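Side-chain contact in histidine--tRNA ligase (Staphylococcus aureus, PDB 1QE0), which catalyses the ATP-dependent attachment of L-histidine to its cognate tRNA, releasing AMP and diphosphate, as a homodimeric class II aminoacyl-tRNA synthetase: residues 233-238 and 249-254. Residues are numbered along the deposited sequence; the frame is centred on the assembly and turned at random.
Unlike the reference sequence in segment 249-254: Thr-250 (reference Ile).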
ATOM      1  N   ALA A 233      27.589 -26.060   2.681  1.00 24.45           N
ATOM      2  CA  ALA A 233      28.129 -25.364   1.517  1.00 19.75           C
ATOM      3  C   ALA A 233      27.123 -24.376   0.993  1.00 19.58           C
ATOM      4  O   ALA A 233      27.491 -23.418   0.318  1.00 20.69           O
ATOM      5  CB  ALA A 233      28.496 -26.324   0.449  1.00 15.14           C
ATOM      6  N   TYR A 234      25.842 -24.642   1.229  1.00 20.54           N
ATOM      7  CA  TYR A 234      24.804 -23.705   0.808  1.00 20.02           C
ATOM      8  C   TYR A 234      25.060 -22.466   1.666  1.00 18.98           C
ATOM      9  O   TYR A 234      25.286 -21.366   1.147  1.00 18.80           O
ATOM     10  CB  TYR A 234      23.417 -24.274   1.104  1.00 19.31           C
ATOM     11  CG  TYR A 234      22.259 -23.483   0.536  1.00 21.63           C
ATOM     12  CD1 TYR A 234      22.130 -22.105   0.751  1.00 21.42           C
ATOM     13  CD2 TYR A 234      21.285 -24.116  -0.199  1.00 23.02           C
ATOM     14  CE1 TYR A 234      21.054 -21.400   0.240  1.00 20.21           C
ATOM     15  CE2 TYR A 234      20.213 -23.412  -0.715  1.00 27.16           C
ATOM     16  CZ  TYR A 234      20.103 -22.065  -0.500  1.00 20.70           C
ATOM     17  OH  TYR A 234      19.047 -21.411  -1.084  1.00 25.27           O
ATOM     18  N   TYR A 235      25.118 -22.690   2.979  1.00 16.48           N
ATOM     19  CA  TYR A 235      25.349 -21.644   3.950  1.00 15.27           C
ATOM     20  C   TYR A 235      26.637 -20.914   3.652  1.00 15.96           C
ATOM     21  O   TYR A 235      26.692 -19.683   3.752  1.00 18.37           O
ATOM     22  CB  TYR A 235      25.377 -22.216   5.367  1.00 13.98           C
ATOM     23  CG  TYR A 235      25.613 -21.173   6.451  1.00 18.49           C
ATOM     24  CD1 TYR A 235      26.531 -21.397   7.476  1.00 16.39           C
ATOM     25  CD2 TYR A 235      24.907 -19.959   6.459  1.00 22.25           C
ATOM     26  CE1 TYR A 235      26.738 -20.459   8.475  1.00 11.99           C
ATOM     27  CE2 TYR A 235      25.110 -19.018   7.463  1.00 14.50           C
ATOM     28  CZ  TYR A 235      26.017 -19.282   8.462  1.00 12.48           C
ATOM     29  OH  TYR A 235      26.131 -18.392   9.492  1.00 16.97           O
ATOM     30  N   GLU A 236      27.679 -21.652   3.291  1.00 16.07           N
ATOM     31  CA  GLU A 236      28.941 -20.987   2.990  1.00 18.39           C
ATOM     32  C   GLU A 236      28.808 -20.154   1.730  1.00 18.56           C
ATOM     33  O   GLU A 236      29.512 -19.170   1.582  1.00 19.83           O
ATOM     34  CB  GLU A 236      30.127 -21.953   2.831  1.00 21.97           C
ATOM     35  CG  GLU A 236      30.447 -22.910   3.992  1.00 31.61           C
ATOM     36  CD  GLU A 236      30.574 -22.281   5.383  1.00 38.51           C
ATOM     37  OE1 GLU A 236      29.809 -22.713   6.295  1.00 37.75           O
ATOM     38  OE2 GLU A 236      31.462 -21.406   5.574  1.00 37.03           O
ATOM     39  N   GLN A 237      27.947 -20.563   0.800  1.00 20.14           N
ATOM     40  CA  GLN A 237      27.745 -19.799  -0.428  1.00 18.20           C
ATOM     41  C   GLN A 237      26.953 -18.535  -0.125  1.00 18.44           C
ATOM     42  O   GLN A 237      27.293 -17.459  -0.631  1.00 16.44           O
ATOM     43  CB  GLN A 237      27.022 -20.621  -1.480  1.00 22.55           C
ATOM     44  CG  GLN A 237      26.968 -19.922  -2.832  1.00 27.53           C
ATOM     45  CD  GLN A 237      28.329 -19.395  -3.252  1.00 28.98           C
ATOM     46  OE1 GLN A 237      28.476 -18.230  -3.620  1.00 27.85           O
ATOM     47  NE2 GLN A 237      29.340 -20.248  -3.169  1.00 35.44           N
ATOM     48  N   VAL A 238      25.898 -18.663   0.690  1.00 15.09           N
ATOM     49  CA  VAL A 238      25.102 -17.505   1.094  1.00 13.41           C
ATOM     50  C   VAL A 238      26.062 -16.453   1.669  1.00 14.89           C
ATOM     51  O   VAL A 238      26.136 -15.333   1.158  1.00 18.49           O
ATOM     52  CB  VAL A 238      24.044 -17.885   2.132  1.00  7.03           C
ATOM     53  CG1 VAL A 238      23.366 -16.642   2.688  1.00  2.00           C
ATOM     54  CG2 VAL A 238      23.018 -18.820   1.484  1.00  7.47           C
ATOM     55  N   TYR A 249      27.464  -9.213   8.355  1.00 10.74           N
ATOM     56  CA  TYR A 249      26.531 -10.078   9.041  1.00  8.36           C
ATOM     57  C   TYR A 249      27.145 -10.719  10.275  1.00 11.80           C
ATOM     58  O   TYR A 249      28.354 -10.935  10.358  1.00 16.95           O
ATOM     59  CB  TYR A 249      26.106 -11.190   8.110  1.00  9.37           C
ATOM     60  CG  TYR A 249      27.240 -12.088   7.758  1.00  6.93           C
ATOM     61  CD1 TYR A 249      27.579 -13.146   8.580  1.00 12.21           C
ATOM     62  CD2 TYR A 249      27.987 -11.873   6.609  1.00 12.34           C
ATOM     63  CE1 TYR A 249      28.639 -13.984   8.278  1.00 17.23           C
ATOM     64  CE2 TYR A 249      29.057 -12.707   6.286  1.00 20.36           C
ATOM     65  CZ  TYR A 249      29.379 -13.766   7.130  1.00 20.71           C
ATOM     66  OH  TYR A 249      30.421 -14.619   6.826  1.00 26.90           O
ATOM     67  N   THR A 250      26.280 -11.132  11.182  1.00 13.74           N
ATOM     68  CA  THR A 250      26.700 -11.764  12.406  1.00 13.97           C
ATOM     69  C   THR A 250      26.049 -13.143  12.391  1.00 12.55           C
ATOM     70  O   THR A 250      24.852 -13.275  12.142  1.00 14.36           O
ATOM     71  CB  THR A 250      26.208 -10.963  13.678  1.00 19.97           C
ATOM     72  OG1 THR A 250      26.174  -9.550  13.414  1.00 21.84           O
ATOM     73  CG2 THR A 250      27.154 -11.193  14.854  1.00 16.20           C
ATOM     74  N   GLU A 251      26.849 -14.176  12.612  1.00  9.19           N
ATOM     75  CA  GLU A 251      26.321 -15.529  12.656  1.00 10.04           C
ATOM     76  C   GLU A 251      25.874 -15.865  14.070  1.00  8.05           C
ATOM     77  O   GLU A 251      26.673 -15.966  14.962  1.00  9.15           O
ATOM     78  CB  GLU A 251      27.386 -16.506  12.223  1.00  6.45           C
ATOM     79  CG  GLU A 251      28.060 -16.102  10.954  1.00 16.99           C
ATOM     80  CD  GLU A 251      28.922 -17.198  10.408  1.00 20.50           C
ATOM     81  OE1 GLU A 251      28.472 -18.363  10.412  1.00 25.96           O
ATOM     82  OE2 GLU A 251      30.050 -16.910   9.976  1.00 24.27           O
ATOM     83  N   ASP A 252      24.597 -16.024  14.300  1.00  8.60           N
ATOM     84  CA  ASP A 252      24.183 -16.336  15.638  1.00 13.14           C
ATOM     85  C   ASP A 252      23.704 -17.747  15.640  1.00 18.39           C
ATOM     86  O   ASP A 252      22.520 -17.999  15.440  1.00 24.07           O
ATOM     87  CB  ASP A 252      23.059 -15.398  16.068  1.00 17.85           C
ATOM     88  CG  ASP A 252      22.497 -15.715  17.448  1.00 17.36           C
ATOM     89  OD1 ASP A 252      22.999 -16.616  18.159  1.00 14.17           O
ATOM     90  OD2 ASP A 252      21.522 -15.033  17.814  1.00 23.85           O
ATOM     91  N   PRO A 253      24.593 -18.693  15.947  1.00 20.93           N
ATOM     92  CA  PRO A 253      24.292 -20.127  15.996  1.00 17.68           C
ATOM     93  C   PRO A 253      22.970 -20.436  16.658  1.00 19.84           C
ATOM     94  O   PRO A 253      22.310 -21.372  16.265  1.00 22.57           O
ATOM     95  CB  PRO A 253      25.435 -20.676  16.821  1.00 13.66           C
ATOM     96  CG  PRO A 253      26.556 -19.823  16.396  1.00 20.05           C
ATOM     97  CD  PRO A 253      25.962 -18.434  16.421  1.00 21.07           C
ATOM     98  N   ASN A 254      22.577 -19.613  17.627  1.00 22.88           N
ATOM     99  CA  ASN A 254      21.342 -19.799  18.385  1.00 26.98           C
ATOM    100  C   ASN A 254      20.095 -19.197  17.749  1.00 29.42           C
ATOM    101  O   ASN A 254      19.009 -19.210  18.352  1.00 30.60           O
ATOM    102  CB  ASN A 254      21.525 -19.220  19.791  1.00 31.81           C
ATOM    103  CG  ASN A 254      22.814 -19.685  20.444  1.00 29.96           C
ATOM    104  OD1 ASN A 254      23.774 -18.904  20.603  1.00 27.09           O
ATOM    105  ND2 ASN A 254      22.873 -20.971  20.753  1.00 22.96           N
TER
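Tyr-235 and Glu-251 make nearly all of this contact, through one hydrogen bond: the phenol OH of Tyr-235 donates to OE1 of Glu-251 at 2.5 Å. The carboxylate oxygen sits at the edge of the phenol ring, near its plane and on the CE1 side, with Tyr-235 CE1 3.3 Å from Glu-251 OE1. Ring and carboxylate planes stand 74° apart, and the hydroxyl meets OE1 from above the carboxylate plane, 44° out of it. With CG anti to the backbone N (chi1 -180°), the tyrosine ring leaves helix 231-245 and reaches across to the strand, with Tyr-235 CA and Glu-251 CA 10.7 Å apart. Glu-251 reaches back with its chain extended beyond CG, and Glu-251 CG lies 3.3 Å from Tyr-235 OH.

The bond ties the helix to the short strand 250-251 that follows it; that strand runs parallel to strand 159-165 in the large mixed sheet of the synthetase's class II catalytic domain. The buried Tyr-235 side chain also touches Ile-163 and Ser-165 of strand 159-165. Lys-239, one helical turn beyond Tyr-235, forms a salt bridge with the same OE1, so the oxygen is gripped by a phenol and an ammonium group, a pairing that would be expected to favour the ionised carboxylate.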